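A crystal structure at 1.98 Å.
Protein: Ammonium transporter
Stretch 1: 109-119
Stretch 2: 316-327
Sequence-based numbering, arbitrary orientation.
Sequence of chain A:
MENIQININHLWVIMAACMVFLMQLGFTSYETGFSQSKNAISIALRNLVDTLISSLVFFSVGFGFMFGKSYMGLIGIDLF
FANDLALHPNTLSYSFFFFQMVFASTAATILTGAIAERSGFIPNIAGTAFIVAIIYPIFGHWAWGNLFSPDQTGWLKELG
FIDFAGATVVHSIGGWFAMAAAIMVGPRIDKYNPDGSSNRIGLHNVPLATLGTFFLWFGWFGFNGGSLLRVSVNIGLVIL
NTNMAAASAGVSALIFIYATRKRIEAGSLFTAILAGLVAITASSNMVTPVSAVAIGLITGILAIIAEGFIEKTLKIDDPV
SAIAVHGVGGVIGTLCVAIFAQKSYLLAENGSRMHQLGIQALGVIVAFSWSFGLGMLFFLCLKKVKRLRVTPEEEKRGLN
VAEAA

Stretch 1 (109-119) TILTGAIAERS
Stretch 2, residues 316-327: IDDPVSAIAVHG

The one direct hydrogen bond between these two stretches is made by a buried arginine to a backbone carbonyl, not to the acidic side chain beside it. Arg118 NH2 donates to Asp317 O at 2.7 Å, and that oxygen lies at the guanidinium edge, near its plane. Asp317 OD2 is 4.6 Å from Arg118 NH2 and well out of that plane, so opposite charges are near one another without a salt bridge. A water adds a second link, accepting from Asp317 N at 2.9 Å and weakly from Arg118 NH2 at 3.3 Å.

The arginine also bonds back to its own stretch. With chi1 p (82°), chi2 m and chi3 t, its side chain folds back so that Arg118 NH1 donates to Ala114 O at 3.0 Å and to Ala116 O at 3.1 Å. The backbone there runs Ile115 -109/16, Ala116 -59/154, Glu117 85/-20, Arg118 -147/-11.

Helix 109-114 and helix 322-327 run nearly antiparallel, at 155°, with axes 9.9 Å apart at closest approach. The register pairs Ala114 with Asp318 (CA to CA 4.6 Å) and Gly113 with Val320 (CA to CA 5.6 Å). At Gly113 there is no room for a side chain: an ideal CB would sit 2.7 Å from Val320 CG2, a clash. Val320 points toward stretch 1 with chi1 m, its CG2 3.8 Å from Gly113 C. Pro319, C-gamma exo, packs against carbonyls, its CD 3.2 Å from Gly113 O and 3.1 Å from Ala114 O. Ala322 CB meets Ala114 CB at 4.2 Å and Ile110 CG2 at 4.1 Å.

Asp318 organizes the turn before the second helix. Residues 318-321 form a type I turn, closed by Ser321 N to Asp318 O at 3.2 Å; Pro319 is at -58/-23, Val320 at -114/7, and Ser321 then takes 58/33. The Asp318 CA-to-CB bond points away from stretch 1, but chi1 at 180° and chi2 at -8° bring OD1 to 3.6 Å from Ala114 CA. Ile323 N donates to Asp318 OD2 at 2.7 Å, nearly straight at 171°, whereas the bond from Ala322 N to Asp318 OD1, at 2.9 Å, is weak. Ser321 holds the N-cap position without a side-chain capping bond.

Farther along, Ile110 (m, t) lies over one face of the His326 ring. Its CG1 is 3.6 Å from the centroid of the His326 ring and 5° off the normal, a CH-pi contact; Ile110 CD1 reaches His326 ND1 at 3.5 Å. His326 has chi1 -57° and chi2 -83°.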

ATOM      1  N   THR A 109       0.746 -19.287  -1.017  1.00 24.90           N
ATOM      2  CA  THR A 109       0.939 -18.596  -2.263  1.00 23.99           C
ATOM      3  C   THR A 109       2.362 -18.754  -2.795  1.00 27.88           C
ATOM      4  O   THR A 109       2.605 -18.529  -4.005  1.00 27.33           O
ATOM      5  CB  THR A 109       0.527 -17.117  -2.182  1.00 25.76           C
ATOM      6  OG1 THR A 109       0.395 -16.634  -3.502  1.00 25.52           O
ATOM      7  CG2 THR A 109       1.553 -16.265  -1.505  1.00 25.61           C
ATOM      8  N   ILE A 110       3.294 -19.127  -1.919  1.00 26.42           N
ATOM      9  CA  ILE A 110       4.652 -19.454  -2.329  1.00 24.85           C
ATOM     10  C   ILE A 110       4.656 -20.421  -3.545  1.00 27.50           C
ATOM     11  O   ILE A 110       5.432 -20.276  -4.510  1.00 26.47           O
ATOM     12  CB  ILE A 110       5.435 -20.088  -1.149  1.00 25.79           C
ATOM     13  CG1 ILE A 110       5.655 -18.992  -0.101  1.00 25.44           C
ATOM     14  CG2 ILE A 110       6.792 -20.638  -1.598  1.00 26.86           C
ATOM     15  CD1 ILE A 110       5.994 -19.426   1.327  1.00 27.56           C
ATOM     16  N   LEU A 111       3.772 -21.420  -3.495  1.00 26.79           N
ATOM     17  CA  LEU A 111       3.639 -22.396  -4.560  1.00 26.99           C
ATOM     18  C   LEU A 111       3.626 -21.777  -5.930  1.00 29.10           C
ATOM     19  O   LEU A 111       4.247 -22.285  -6.834  1.00 26.18           O
ATOM     20  CB  LEU A 111       2.283 -23.130  -4.362  1.00 29.58           C
ATOM     21  CG  LEU A 111       1.903 -24.168  -5.421  1.00 29.60           C
ATOM     22  CD1 LEU A 111       2.944 -25.301  -5.519  1.00 30.69           C
ATOM     23  CD2 LEU A 111       0.569 -24.753  -5.098  1.00 31.94           C
ATOM     24  N   THR A 112       2.756 -20.789  -6.152  1.00 29.03           N
ATOM     25  CA  THR A 112       2.476 -20.373  -7.532  1.00 27.52           C
ATOM     26  C   THR A 112       3.710 -19.954  -8.308  1.00 27.59           C
ATOM     27  O   THR A 112       3.845 -20.244  -9.505  1.00 28.02           O
ATOM     28  CB  THR A 112       1.432 -19.274  -7.664  1.00 27.51           C
ATOM     29  OG1 THR A 112       1.938 -18.084  -7.058  1.00 29.36           O
ATOM     30  CG2 THR A 112       0.149 -19.696  -7.010  1.00 28.10           C
ATOM     31  N   GLY A 113       4.640 -19.299  -7.666  1.00 25.52           N
ATOM     32  CA  GLY A 113       5.792 -18.829  -8.407  1.00 24.94           C
ATOM     33  C   GLY A 113       6.752 -19.940  -8.771  1.00 28.58           C
ATOM     34  O   GLY A 113       7.477 -19.838  -9.757  1.00 28.44           O
ATOM     35  N   ALA A 114       6.801 -20.979  -7.960  1.00 29.16           N
ATOM     36  CA  ALA A 114       7.710 -22.109  -8.218  1.00 30.41           C
ATOM     37  C   ALA A 114       7.242 -22.936  -9.429  1.00 30.30           C
ATOM     38  O   ALA A 114       8.058 -23.417 -10.226  1.00 29.99           O
ATOM     39  CB  ALA A 114       7.796 -22.952  -7.000  1.00 31.71           C
ATOM     40  N   ILE A 115       5.932 -23.037  -9.629  1.00 29.96           N
ATOM     41  CA  ILE A 115       5.416 -23.798 -10.810  1.00 28.80           C
ATOM     42  C   ILE A 115       4.798 -22.952 -11.924  1.00 27.66           C
ATOM     43  O   ILE A 115       4.118 -23.444 -12.840  1.00 30.10           O
ATOM     44  CB  ILE A 115       4.470 -24.906 -10.360  1.00 28.09           C
ATOM     45  CG1 ILE A 115       3.280 -24.352  -9.648  1.00 29.58           C
ATOM     46  CG2 ILE A 115       5.252 -25.884  -9.459  1.00 32.55           C
ATOM     47  CD1 ILE A 115       2.200 -25.379  -9.322  1.00 29.85           C
ATOM     48  N   ALA A 116       5.072 -21.655 -11.887  1.00 27.90           N
ATOM     49  CA  ALA A 116       4.582 -20.771 -12.909  1.00 27.52           C
ATOM     50  C   ALA A 116       5.049 -21.153 -14.324  1.00 29.76           C
ATOM     51  O   ALA A 116       6.145 -21.757 -14.533  1.00 29.06           O
ATOM     52  CB  ALA A 116       5.010 -19.342 -12.617  1.00 25.97           C
ATOM     53  N   GLU A 117       4.237 -20.738 -15.304  1.00 28.47           N
ATOM     54  CA  GLU A 117       4.633 -20.795 -16.743  1.00 33.63           C
ATOM     55  C   GLU A 117       4.383 -22.136 -17.437  1.00 30.88           C
ATOM     56  O   GLU A 117       4.243 -22.128 -18.647  1.00 33.75           O
ATOM     57  CB  GLU A 117       6.105 -20.313 -17.031  1.00 29.02           C
ATOM     58  CG  GLU A 117       6.484 -19.048 -16.243  1.00 33.42           C
ATOM     59  CD  GLU A 117       7.244 -18.053 -17.078  1.00 39.78           C
ATOM     60  OE1 GLU A 117       6.699 -17.019 -17.493  1.00 36.17           O
ATOM     61  OE2 GLU A 117       8.412 -18.320 -17.329  1.00 35.18           O
ATOM     62  N   ARG A 118       4.230 -23.225 -16.687  1.00 30.92           N
ATOM     63  CA  ARG A 118       4.050 -24.529 -17.332  1.00 31.13           C
ATOM     64  C   ARG A 118       3.167 -25.502 -16.589  1.00 33.92           C
ATOM     65  O   ARG A 118       2.775 -26.517 -17.146  1.00 35.11           O
ATOM     66  CB  ARG A 118       5.387 -25.146 -17.698  1.00 28.33           C
ATOM     67  CG  ARG A 118       6.120 -25.880 -16.554  1.00 33.78           C
ATOM     68  CD  ARG A 118       6.641 -24.939 -15.470  1.00 29.00           C
ATOM     69  NE  ARG A 118       7.608 -25.601 -14.585  1.00 31.77           N
ATOM     70  CZ  ARG A 118       8.188 -25.087 -13.514  1.00 28.96           C
ATOM     71  NH1 ARG A 118       7.973 -23.815 -13.187  1.00 32.76           N
ATOM     72  NH2 ARG A 118       9.002 -25.811 -12.779  1.00 30.80           N
ATOM     73  N   SER A 119       2.820 -25.209 -15.351  1.00 30.47           N
ATOM     74  CA  SER A 119       1.825 -25.966 -14.686  1.00 32.22           C
ATOM     75  C   SER A 119       0.458 -25.524 -15.156  1.00 30.71           C
ATOM     76  O   SER A 119       0.258 -24.332 -15.569  1.00 30.73           O
ATOM     77  CB  SER A 119       1.969 -25.847 -13.178  1.00 32.80           C
ATOM     78  OG  SER A 119       1.696 -24.558 -12.711  1.00 26.88           O
ATOM     79  N   ILE A 316      16.243 -28.132 -10.681  1.00 31.96           N
ATOM     80  CA  ILE A 316      14.835 -27.777 -10.387  1.00 32.92           C
ATOM     81  C   ILE A 316      14.589 -26.383 -10.918  1.00 30.95           C
ATOM     82  O   ILE A 316      15.371 -25.447 -10.617  1.00 31.43           O
ATOM     83  CB  ILE A 316      14.504 -27.881  -8.907  1.00 32.06           C
ATOM     84  CG1 ILE A 316      14.805 -29.311  -8.450  1.00 30.20           C
ATOM     85  CG2 ILE A 316      13.026 -27.513  -8.635  1.00 31.97           C
ATOM     86  CD1 ILE A 316      14.830 -29.483  -6.954  1.00 32.46           C
ATOM     87  N   ASP A 317      13.593 -26.259 -11.785  1.00 30.61           N
ATOM     88  CA  ASP A 317      13.317 -24.965 -12.411  1.00 32.42           C
ATOM     89  C   ASP A 317      12.275 -24.166 -11.575  1.00 30.30           C
ATOM     90  O   ASP A 317      11.065 -24.497 -11.551  1.00 33.00           O
ATOM     91  CB  ASP A 317      12.844 -25.141 -13.832  1.00 31.73           C
ATOM     92  CG  ASP A 317      12.683 -23.791 -14.585  1.00 32.39           C
ATOM     93  OD1 ASP A 317      13.220 -22.726 -14.213  1.00 32.08           O
ATOM     94  OD2 ASP A 317      12.003 -23.807 -15.598  1.00 31.57           O
ATOM     95  N   ASP A 318      12.763 -23.082 -10.961  1.00 31.37           N
ATOM     96  CA  ASP A 318      11.976 -22.267  -9.971  1.00 29.31           C
ATOM     97  C   ASP A 318      12.013 -20.825 -10.452  1.00 27.26           C
ATOM     98  O   ASP A 318      13.012 -20.101 -10.243  1.00 26.14           O
ATOM     99  CB  ASP A 318      12.657 -22.400  -8.659  1.00 31.71           C
ATOM    100  CG  ASP A 318      11.980 -21.625  -7.533  1.00 33.03           C
ATOM    101  OD1 ASP A 318      11.015 -20.808  -7.753  1.00 33.92           O
ATOM    102  OD2 ASP A 318      12.537 -21.831  -6.424  1.00 34.40           O
ATOM    103  N   PRO A 319      11.015 -20.448 -11.230  1.00 28.45           N
ATOM    104  CA  PRO A 319      11.072 -19.153 -11.940  1.00 26.91           C
ATOM    105  C   PRO A 319      11.240 -17.927 -11.025  1.00 30.76           C
ATOM    106  O   PRO A 319      11.749 -16.943 -11.472  1.00 29.86           O
ATOM    107  CB  PRO A 319       9.701 -19.105 -12.629  1.00 27.65           C
ATOM    108  CG  PRO A 319       9.341 -20.563 -12.826  1.00 29.33           C
ATOM    109  CD  PRO A 319       9.775 -21.208 -11.557  1.00 27.21           C
ATOM    110  N   VAL A 320      10.865 -18.000  -9.744  1.00 27.37           N
ATOM    111  CA  VAL A 320      10.998 -16.865  -8.828  1.00 27.70           C
ATOM    112  C   VAL A 320      11.984 -17.091  -7.708  1.00 28.24           C
ATOM    113  O   VAL A 320      12.034 -16.300  -6.811  1.00 29.68           O
ATOM    114  CB  VAL A 320       9.641 -16.457  -8.208  1.00 30.21           C
ATOM    115  CG1 VAL A 320       8.589 -16.202  -9.291  1.00 28.83           C
ATOM    116  CG2 VAL A 320       9.173 -17.475  -7.213  1.00 28.95           C
ATOM    117  N   SER A 321      12.707 -18.199  -7.744  1.00 27.02           N
ATOM    118  CA  SER A 321      13.607 -18.637  -6.686  1.00 28.53           C
ATOM    119  C   SER A 321      12.896 -18.818  -5.341  1.00 25.63           C
ATOM    120  O   SER A 321      13.441 -18.483  -4.290  1.00 27.34           O
ATOM    121  CB  SER A 321      14.793 -17.699  -6.576  1.00 29.56           C
ATOM    122  OG  SER A 321      15.405 -17.556  -7.820  1.00 29.74           O
ATOM    123  N   ALA A 322      11.618 -19.225  -5.388  1.00 27.29           N
ATOM    124  CA  ALA A 322      10.823 -19.444  -4.203  1.00 27.85           C
ATOM    125  C   ALA A 322      11.472 -20.430  -3.211  1.00 29.63           C
ATOM    126  O   ALA A 322      11.393 -20.276  -1.982  1.00 24.52           O
ATOM    127  CB  ALA A 322       9.472 -19.963  -4.580  1.00 29.46           C
ATOM    128  N   ILE A 323      12.117 -21.458  -3.760  1.00 28.61           N
ATOM    129  CA  ILE A 323      12.711 -22.513  -2.895  1.00 28.61           C
ATOM    130  C   ILE A 323      13.888 -21.928  -2.141  1.00 27.67           C
ATOM    131  O   ILE A 323      13.986 -22.024  -0.941  1.00 29.43           O
ATOM    132  CB  ILE A 323      13.172 -23.710  -3.721  1.00 26.58           C
ATOM    133  CG1 ILE A 323      11.971 -24.331  -4.449  1.00 28.45           C
ATOM    134  CG2 ILE A 323      13.846 -24.696  -2.779  1.00 29.95           C
ATOM    135  CD1 ILE A 323      12.405 -25.252  -5.621  1.00 29.70           C
ATOM    136  N   ALA A 324      14.736 -21.221  -2.855  1.00 26.93           N
ATOM    137  CA  ALA A 324      15.826 -20.511  -2.184  1.00 27.22           C
ATOM    138  C   ALA A 324      15.386 -19.469  -1.187  1.00 27.74           C
ATOM    139  O   ALA A 324      15.964 -19.399  -0.094  1.00 25.36           O
ATOM    140  CB  ALA A 324      16.720 -19.865  -3.217  1.00 27.41           C
ATOM    141  N   VAL A 325      14.345 -18.651  -1.502  1.00 27.77           N
ATOM    142  CA  VAL A 325      13.986 -17.536  -0.644  1.00 26.87           C
ATOM    143  C   VAL A 325      13.329 -18.129   0.621  1.00 26.59           C
ATOM    144  O   VAL A 325      13.739 -17.876   1.773  1.00 25.00           O
ATOM    145  CB  VAL A 325      13.031 -16.562  -1.354  1.00 27.06           C
ATOM    146  CG1 VAL A 325      12.328 -15.647  -0.379  1.00 26.01           C
ATOM    147  CG2 VAL A 325      13.794 -15.777  -2.425  1.00 30.21           C
ATOM    148  N   HIS A 326      12.272 -18.896   0.381  1.00 24.69           N
ATOM    149  CA  HIS A 326      11.414 -19.371   1.449  1.00 23.37           C
ATOM    150  C   HIS A 326      11.927 -20.690   2.144  1.00 23.87           C
ATOM    151  O   HIS A 326      11.908 -20.774   3.347  1.00 25.68           O
ATOM    152  CB  HIS A 326       9.982 -19.550   0.938  1.00 24.44           C
ATOM    153  CG  HIS A 326       9.374 -18.314   0.340  1.00 24.17           C
ATOM    154  ND1 HIS A 326       8.779 -17.337   1.096  1.00 27.22           N
ATOM    155  CD2 HIS A 326       9.285 -17.897  -0.945  1.00 26.75           C
ATOM    156  CE1 HIS A 326       8.352 -16.364   0.300  1.00 23.09           C
ATOM    157  NE2 HIS A 326       8.687 -16.668  -0.941  1.00 25.91           N
ATOM    158  N   GLY A 327      12.312 -21.656   1.369  1.00 24.93           N
ATOM    159  CA  GLY A 327      12.792 -22.938   1.898  1.00 29.31           C
ATOM    160  C   GLY A 327      14.156 -22.721   2.575  1.00 25.99           C
ATOM    161  O   GLY A 327      14.272 -22.840   3.773  1.00 28.91           O
TER
HETATM  162  O   HOH W   1      11.415 -28.099 -12.378  1.00 28.38           O